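Local coordinates for protein abietadiene synthase, chloroplastic (Abies grandis, PDB 3S9V) that belongs to the plant terpene synthases, large and mostly helical enzymes that combine a helical N-terminal domain with an alpha-helical metal-binding domain, at residues Glu391-Asp402 / Ile413-Leu421; His426-Ala434 / Phe509-Glu517. All blocks are in the same frame, centred on the assembly; numbering follows the deposited sequence.

How the contacts relate
Contact 1 pairs helix 381-397 and the turn after it with helix 413-422, and is only partly buried: leucines, a valine and the arginine Arg414 make up its middle, while two waters and charged side chains lie along its margins. Contact 2, whose centre lies about 23 Å from that of contact 1, is buried and joins the start of helix 430-440 to the C-terminal part of helix 504-514, using one backbone bond, a cation-pi stack and apolar packing. The two share no element, but helices 413-422 and 430-440 follow each other in the chain. Tyr419 OH meets Ser428 OG at 2.7 Å, probably a hydrogen bond, and so ties one contact to the other.

Contact 1: residues Glu391-Asp402 / Ile413-Leu421; sequences ERYLRNALENVD and IRGEVEYAL
The carbonyl oxygen of Leu398 is gripped by both terminal nitrogens of Arg414: Arg414 NH1 gives Leu398 O a bond of 2.7 Å at 158°, and Arg414 NH2 adds a weak one of 3.2 Å. The oxygen lies at the edge of the guanidinium, in its plane. Arg414 reaches it with an extended chain whose CG stands opposite the backbone N (chi1 -172°), and NE of Arg414 makes a salt bridge of 3.2 Å with Glu418 OE1 one turn further on. Two partners therefore fix the rotation of the guanidinium, and Leu398 CD2 lies over one of its faces.

Leu398 serves the apolar side as well. Leu398 CD2 comes within 3.4 Å of Arg414 CG as the two side chains cross obliquely, and its branches meet Val417 CG1 tip to tip. Leu421 carries on the seam: its CD1 sits 3.9 Å from Leu394 CB and also touches Leu398 CD1 and the aliphatic part of Arg395, whose guanidinium has this methyl above one face, toward the rim. At the other end Val401 CG1 packs on Ile413 CG2.

Waters bridge both ends. One donates to Leu421 O at 2.7 Å and to Glu391 OE2; the other donates to Asp402 O and accepts a weak bond from Arg414 N in the first turn of its helix. Val363 of helix 363-373 also packs on Ile413 and Val417. With axes at 134° and a short non-helical connection, this is a roughly antiparallel helical hairpin, consistent with the six-hairpin character of the terpene synthase N-terminal domain.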
# COMPACT_ATOMS: atom_id res chain seq x y z
N GLU A 391 2.81 11.75 8.76
CA GLU A 391 2.12 11.37 9.98
C GLU A 391 1.40 12.56 10.60
O GLU A 391 0.22 12.46 10.94
CB GLU A 391 3.09 10.78 11.01
CG GLU A 391 3.17 9.26 10.97
CD GLU A 391 3.87 8.68 12.18
OE1 GLU A 391 5.10 8.85 12.30
OE2 GLU A 391 3.18 8.06 13.03
N ARG A 392 2.09 13.69 10.74
CA ARG A 392 1.46 14.87 11.32
C ARG A 392 0.30 15.35 10.46
O ARG A 392 -0.74 15.78 10.97
CB ARG A 392 2.49 15.99 11.50
CG ARG A 392 3.42 15.76 12.68
CD ARG A 392 4.37 16.92 12.95
NE ARG A 392 5.50 16.97 12.03
CZ ARG A 392 5.45 17.47 10.80
NH1 ARG A 392 4.31 17.97 10.33
NH2 ARG A 392 6.54 17.47 10.04
N TYR A 393 0.46 15.25 9.15
CA TYR A 393 -0.59 15.69 8.24
C TYR A 393 -1.80 14.75 8.20
O TYR A 393 -2.94 15.21 8.16
CB TYR A 393 -0.02 15.87 6.84
CG TYR A 393 -1.06 16.24 5.81
CD1 TYR A 393 -1.89 15.26 5.25
CD2 TYR A 393 -1.21 17.56 5.39
CE1 TYR A 393 -2.85 15.59 4.31
CE2 TYR A 393 -2.18 17.90 4.45
CZ TYR A 393 -2.99 16.92 3.91
OH TYR A 393 -3.94 17.24 2.97
N LEU A 394 -1.56 13.44 8.21
CA LEU A 394 -2.67 12.49 8.17
C LEU A 394 -3.47 12.52 9.47
O LEU A 394 -4.70 12.42 9.44
CB LEU A 394 -2.17 11.07 7.89
CG LEU A 394 -1.70 10.81 6.46
CD1 LEU A 394 -1.18 9.39 6.35
CD2 LEU A 394 -2.84 11.03 5.48
N ARG A 395 -2.78 12.66 10.60
CA ARG A 395 -3.44 12.70 11.90
C ARG A 395 -4.24 13.98 12.07
O ARG A 395 -5.31 13.98 12.69
CB ARG A 395 -2.43 12.57 13.04
CG ARG A 395 -1.91 11.15 13.18
CD ARG A 395 -1.00 10.97 14.37
NE ARG A 395 -0.51 9.60 14.46
CZ ARG A 395 -1.29 8.53 14.68
NH1 ARG A 395 -2.60 8.67 14.83
NH2 ARG A 395 -0.75 7.32 14.74
N ASN A 396 -3.74 15.08 11.52
CA ASN A 396 -4.46 16.33 11.63
C ASN A 396 -5.66 16.30 10.67
O ASN A 396 -6.63 17.04 10.85
CB ASN A 396 -3.55 17.51 11.30
CG ASN A 396 -4.20 18.84 11.60
OD1 ASN A 396 -4.47 19.16 12.76
ND2 ASN A 396 -4.45 19.63 10.57
N ALA A 397 -5.59 15.43 9.67
CA ALA A 397 -6.67 15.31 8.69
C ALA A 397 -7.83 14.45 9.20
O ALA A 397 -8.99 14.71 8.88
CB ALA A 397 -6.13 14.73 7.39
N LEU A 398 -7.52 13.43 10.00
CA LEU A 398 -8.54 12.55 10.55
C LEU A 398 -9.45 13.27 11.54
O LEU A 398 -10.38 12.67 12.08
CB LEU A 398 -7.91 11.34 11.25
CG LEU A 398 -7.28 10.24 10.40
CD1 LEU A 398 -6.69 9.18 11.31
CD2 LEU A 398 -8.33 9.63 9.48
N GLU A 399 -9.17 14.54 11.78
CA GLU A 399 -9.98 15.34 12.69
C GLU A 399 -11.08 16.05 11.91
O GLU A 399 -12.15 16.33 12.45
CB GLU A 399 -9.11 16.38 13.40
CG GLU A 399 -8.03 15.80 14.29
CD GLU A 399 -8.60 15.02 15.47
OE1 GLU A 399 -9.26 13.98 15.24
OE2 GLU A 399 -8.39 15.45 16.62
N ASN A 400 -10.80 16.33 10.64
CA ASN A 400 -11.73 17.04 9.78
C ASN A 400 -12.31 16.20 8.64
O ASN A 400 -13.04 16.72 7.80
CB ASN A 400 -11.04 18.28 9.20
CG ASN A 400 -10.45 19.17 10.27
OD1 ASN A 400 -11.15 19.66 11.15
ND2 ASN A 400 -9.13 19.37 10.21
N VAL A 401 -11.99 14.91 8.60
CA VAL A 401 -12.50 14.04 7.55
C VAL A 401 -13.37 12.94 8.17
O VAL A 401 -12.99 12.33 9.17
CB VAL A 401 -11.36 13.39 6.74
CG1 VAL A 401 -11.93 12.60 5.57
CG2 VAL A 401 -10.40 14.47 6.24
N ASP A 402 -14.52 12.69 7.56
CA ASP A 402 -15.45 11.68 8.08
C ASP A 402 -15.45 10.39 7.26
O ASP A 402 -15.22 10.41 6.05
CB ASP A 402 -16.86 12.26 8.12
CG ASP A 402 -16.93 13.58 8.87
OD1 ASP A 402 -16.54 13.60 10.06
OD2 ASP A 402 -17.39 14.58 8.28
N ILE A 413 -11.56 6.86 2.54
CA ILE A 413 -10.16 7.17 2.73
C ILE A 413 -9.80 7.15 4.21
O ILE A 413 -8.69 6.75 4.58
CB ILE A 413 -9.82 8.55 2.10
CG1 ILE A 413 -8.31 8.65 1.88
CG2 ILE A 413 -10.31 9.68 2.99
CD1 ILE A 413 -7.77 7.62 0.91
N ARG A 414 -10.73 7.56 5.06
CA ARG A 414 -10.47 7.57 6.50
C ARG A 414 -10.08 6.18 6.97
O ARG A 414 -9.16 6.02 7.78
CB ARG A 414 -11.69 8.05 7.28
CG ARG A 414 -11.41 8.26 8.76
CD ARG A 414 -12.70 8.40 9.55
NE ARG A 414 -12.44 8.63 10.97
CZ ARG A 414 -11.96 9.76 11.47
NH1 ARG A 414 -11.68 10.77 10.67
NH2 ARG A 414 -11.76 9.88 12.77
N GLY A 415 -10.79 5.17 6.47
CA GLY A 415 -10.48 3.81 6.86
C GLY A 415 -9.08 3.40 6.42
O GLY A 415 -8.39 2.68 7.14
N GLU A 416 -8.67 3.86 5.24
CA GLU A 416 -7.34 3.53 4.74
C GLU A 416 -6.29 4.24 5.57
O GLU A 416 -5.22 3.70 5.85
CB GLU A 416 -7.20 3.93 3.28
CG GLU A 416 -7.98 3.05 2.32
CD GLU A 416 -7.79 3.48 0.87
OE1 GLU A 416 -6.62 3.57 0.42
OE2 GLU A 416 -8.80 3.73 0.18
N VAL A 417 -6.59 5.47 5.97
CA VAL A 417 -5.66 6.23 6.78
C VAL A 417 -5.54 5.56 8.15
O VAL A 417 -4.44 5.19 8.58
CB VAL A 417 -6.13 7.69 6.95
CG1 VAL A 417 -5.23 8.43 7.93
CG2 VAL A 417 -6.12 8.38 5.59
N GLU A 418 -6.66 5.40 8.83
CA GLU A 418 -6.65 4.78 10.15
C GLU A 418 -5.85 3.48 10.17
O GLU A 418 -5.10 3.24 11.10
CB GLU A 418 -8.08 4.53 10.64
CG GLU A 418 -8.74 5.75 11.26
CD GLU A 418 -10.14 5.46 11.78
OE1 GLU A 418 -10.75 6.36 12.40
OE2 GLU A 418 -10.62 4.32 11.56
N TYR A 419 -6.02 2.66 9.14
CA TYR A 419 -5.29 1.40 9.08
C TYR A 419 -3.79 1.65 8.91
O TYR A 419 -2.97 1.11 9.66
CB TYR A 419 -5.77 0.52 7.93
CG TYR A 419 -5.04 -0.81 7.88
CD1 TYR A 419 -5.38 -1.84 8.77
CD2 TYR A 419 -3.96 -1.00 7.03
CE1 TYR A 419 -4.64 -3.02 8.81
CE2 TYR A 419 -3.21 -2.18 7.06
CZ TYR A 419 -3.56 -3.18 7.96
OH TYR A 419 -2.81 -4.34 8.01
N ALA A 420 -3.44 2.46 7.92
CA ALA A 420 -2.05 2.79 7.64
C ALA A 420 -1.32 3.39 8.83
O ALA A 420 -0.14 3.12 9.02
CB ALA A 420 -1.96 3.74 6.45
N LEU A 421 -2.00 4.20 9.62
CA LEU A 421 -1.36 4.82 10.78
C LEU A 421 -1.21 3.88 11.97
O LEU A 421 -0.20 3.92 12.66
CB LEU A 421 -2.12 6.08 11.20
CG LEU A 421 -1.88 7.28 10.27
CD1 LEU A 421 -2.69 8.48 10.74
CD2 LEU A 421 -0.40 7.61 10.23
O HOH W 1 2.13 5.11 12.09
O HOH W 2 -13.73 8.55 4.00

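Contact 2: residues His426-Ala434 / Phe509-Glu517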
# COMPACT_ATOMS: atom_id res chain seq x y z
N HIS A 426 5.85 -2.48 9.20
CA HIS A 426 6.34 -3.50 10.12
C HIS A 426 5.32 -4.16 11.04
O HIS A 426 5.69 -5.03 11.82
CB HIS A 426 7.48 -2.91 10.96
CG HIS A 426 8.68 -2.54 10.15
ND1 HIS A 426 9.41 -1.39 10.38
CD2 HIS A 426 9.28 -3.15 9.10
CE1 HIS A 426 10.41 -1.32 9.52
NE2 HIS A 426 10.35 -2.37 8.73
N LYS A 427 4.05 -3.76 10.93
CA LYS A 427 3.00 -4.33 11.77
C LYS A 427 1.82 -4.80 10.95
O LYS A 427 0.81 -5.24 11.50
CB LYS A 427 2.48 -3.29 12.77
CG LYS A 427 3.51 -2.72 13.72
CD LYS A 427 2.83 -1.76 14.68
CE LYS A 427 3.84 -1.05 15.55
NZ LYS A 427 3.16 -0.13 16.50
N SER A 428 1.94 -4.70 9.63
CA SER A 428 0.86 -5.09 8.75
C SER A 428 1.04 -6.49 8.14
O SER A 428 1.92 -6.69 7.29
CB SER A 428 0.71 -4.05 7.64
OG SER A 428 -0.37 -4.38 6.78
N MET A 429 0.22 -7.44 8.57
CA MET A 429 0.28 -8.80 8.04
C MET A 429 -0.64 -8.86 6.82
O MET A 429 -1.73 -8.29 6.82
CB MET A 429 -0.19 -9.81 9.10
CG MET A 429 0.36 -9.57 10.52
SD MET A 429 2.16 -9.43 10.61
CE MET A 429 2.63 -10.96 9.79
N PRO A 430 -0.20 -9.54 5.75
CA PRO A 430 -0.95 -9.68 4.50
C PRO A 430 -2.47 -9.91 4.59
O PRO A 430 -3.24 -9.20 3.95
CB PRO A 430 -0.24 -10.84 3.80
CG PRO A 430 1.18 -10.65 4.23
CD PRO A 430 1.03 -10.35 5.71
N ARG A 431 -2.90 -10.90 5.38
CA ARG A 431 -4.33 -11.16 5.49
C ARG A 431 -5.09 -10.00 6.14
O ARG A 431 -6.17 -9.63 5.69
CB ARG A 431 -4.60 -12.45 6.26
CG ARG A 431 -4.17 -13.73 5.55
CD ARG A 431 -5.07 -14.06 4.36
NE ARG A 431 -4.68 -13.35 3.14
CZ ARG A 431 -5.33 -13.43 1.99
NH1 ARG A 431 -6.42 -14.18 1.87
NH2 ARG A 431 -4.87 -12.77 0.93
N LEU A 432 -4.51 -9.43 7.19
CA LEU A 432 -5.16 -8.32 7.88
C LEU A 432 -5.26 -7.08 6.98
O LEU A 432 -6.29 -6.39 6.99
CB LEU A 432 -4.42 -8.00 9.18
CG LEU A 432 -4.44 -9.16 10.18
CD1 LEU A 432 -3.66 -8.79 11.44
CD2 LEU A 432 -5.89 -9.49 10.52
N GLU A 433 -4.21 -6.80 6.21
CA GLU A 433 -4.23 -5.65 5.31
C GLU A 433 -5.22 -5.94 4.19
O GLU A 433 -5.99 -5.07 3.79
CB GLU A 433 -2.85 -5.38 4.70
CG GLU A 433 -2.85 -4.14 3.80
CD GLU A 433 -1.46 -3.74 3.29
OE1 GLU A 433 -0.54 -3.61 4.13
OE2 GLU A 433 -1.30 -3.55 2.07
N ALA A 434 -5.20 -7.17 3.69
CA ALA A 434 -6.10 -7.55 2.62
C ALA A 434 -7.55 -7.41 3.06
O ALA A 434 -8.41 -6.94 2.29
CB ALA A 434 -5.82 -8.97 2.16
N PHE A 509 -2.69 -18.52 14.15
CA PHE A 509 -3.00 -17.26 13.50
C PHE A 509 -1.77 -16.68 12.80
O PHE A 509 -1.85 -16.19 11.68
CB PHE A 509 -3.50 -16.24 14.52
CG PHE A 509 -3.31 -14.81 14.10
CD1 PHE A 509 -4.10 -14.26 13.09
CD2 PHE A 509 -2.33 -14.02 14.68
CE1 PHE A 509 -3.90 -12.94 12.68
CE2 PHE A 509 -2.13 -12.69 14.27
CZ PHE A 509 -2.92 -12.16 13.27
N SER A 510 -0.63 -16.74 13.49
CA SER A 510 0.61 -16.20 12.97
C SER A 510 0.95 -16.60 11.55
O SER A 510 0.87 -15.78 10.64
CB SER A 510 1.77 -16.55 13.91
OG SER A 510 1.60 -15.91 15.16
N PRO A 511 1.31 -17.87 11.32
CA PRO A 511 1.63 -18.22 9.93
C PRO A 511 0.45 -18.05 8.98
O PRO A 511 0.63 -17.71 7.81
CB PRO A 511 2.09 -19.68 10.04
CG PRO A 511 1.22 -20.19 11.14
CD PRO A 511 1.27 -19.08 12.17
N ALA A 512 -0.75 -18.28 9.48
CA ALA A 512 -1.95 -18.15 8.66
C ALA A 512 -2.11 -16.73 8.15
O ALA A 512 -2.65 -16.51 7.07
CB ALA A 512 -3.18 -18.57 9.47
N SER A 513 -1.64 -15.76 8.92
CA SER A 513 -1.76 -14.37 8.53
C SER A 513 -0.80 -13.95 7.41
O SER A 513 -1.07 -12.95 6.73
CB SER A 513 -1.54 -13.47 9.74
OG SER A 513 -0.15 -13.31 10.00
N PHE A 514 0.30 -14.67 7.22
CA PHE A 514 1.25 -14.29 6.17
C PHE A 514 1.56 -15.32 5.09
O PHE A 514 1.72 -14.95 3.93
CB PHE A 514 2.55 -13.72 6.78
CG PHE A 514 3.35 -14.71 7.59
CD1 PHE A 514 4.22 -15.60 6.96
CD2 PHE A 514 3.26 -14.73 8.98
CE1 PHE A 514 5.00 -16.50 7.71
CE2 PHE A 514 4.03 -15.62 9.74
CZ PHE A 514 4.90 -16.51 9.10
N ILE A 515 1.67 -16.60 5.44
CA ILE A 515 1.91 -17.64 4.41
C ILE A 515 0.62 -18.43 4.32
O ILE A 515 0.55 -19.62 4.65
CB ILE A 515 3.09 -18.60 4.77
CG1 ILE A 515 2.94 -19.13 6.20
CG2 ILE A 515 4.41 -17.88 4.57
CD1 ILE A 515 3.88 -20.29 6.52
N PHE A 516 -0.40 -17.73 3.86
CA PHE A 516 -1.76 -18.22 3.72
C PHE A 516 -2.11 -19.15 2.54
O PHE A 516 -3.08 -19.88 2.62
CB PHE A 516 -2.67 -17.01 3.65
CG PHE A 516 -2.32 -16.06 2.53
CD1 PHE A 516 -2.90 -16.20 1.28
CD2 PHE A 516 -1.38 -15.06 2.73
CE1 PHE A 516 -2.55 -15.36 0.24
CE2 PHE A 516 -1.02 -14.21 1.69
CZ PHE A 516 -1.60 -14.36 0.45
N GLU A 517 -1.33 -19.10 1.47
CA GLU A 517 -1.63 -19.93 0.30
C GLU A 517 -1.91 -21.40 0.63
O GLU A 517 -1.26 -21.98 1.50
CB GLU A 517 -0.50 -19.86 -0.74
CG GLU A 517 -0.22 -18.48 -1.34
CD GLU A 517 0.76 -17.64 -0.52
OE1 GLU A 517 1.62 -16.96 -1.12
OE2 GLU A 517 0.67 -17.66 0.73
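Among the polar links, Arg431 N donates to Ser513 O over 3.1 Å, nearly straight at 168° and in the plane of the carbonyl. The donor belongs to the first turn of helix 430-440, two residues after Met429, which holds the N-cap position, so a helix-start N-H is satisfied by the other segment. Two bonds steady the partners from within: Ser513 OG turns back to Ser510 O at 2.7 Å, in the carbonyl plane on a lone pair, and Ser428 OG donates to the anti lone pair of Glu433 OE1.

The charged interaction is a cation-pi stack. The guanidinium of Arg431 lies flat on Phe516, with planes 13° apart and Arg431 CZ 3.8 Å from the ring centroid. Bends at chi2 and chi3 fold the arginine chain over the ring. Glu517 OE2 stands over the opposite face, 3.7 Å above the plane of the Phe516 ring, so the ring is sandwiched between groups of opposite charge.

Apolar packing completes the contact. Pro430 CD lies 3.8 Å from Phe514 CB, the two side chains running side by side, and Met429 CE comes within 3.9 Å of Phe514 CD2. Leu432 CD1 approaches the ring edge of Phe509 at CZ, 3.9 Å away and in plane.

Helices 461-491, 741-757 and 768-781 surround this junction. The start of helix 430-440 packs here against the C-terminal part of helix 504-514, which belongs to the alpha-helical bundle of the terpene synthase metal-binding domain.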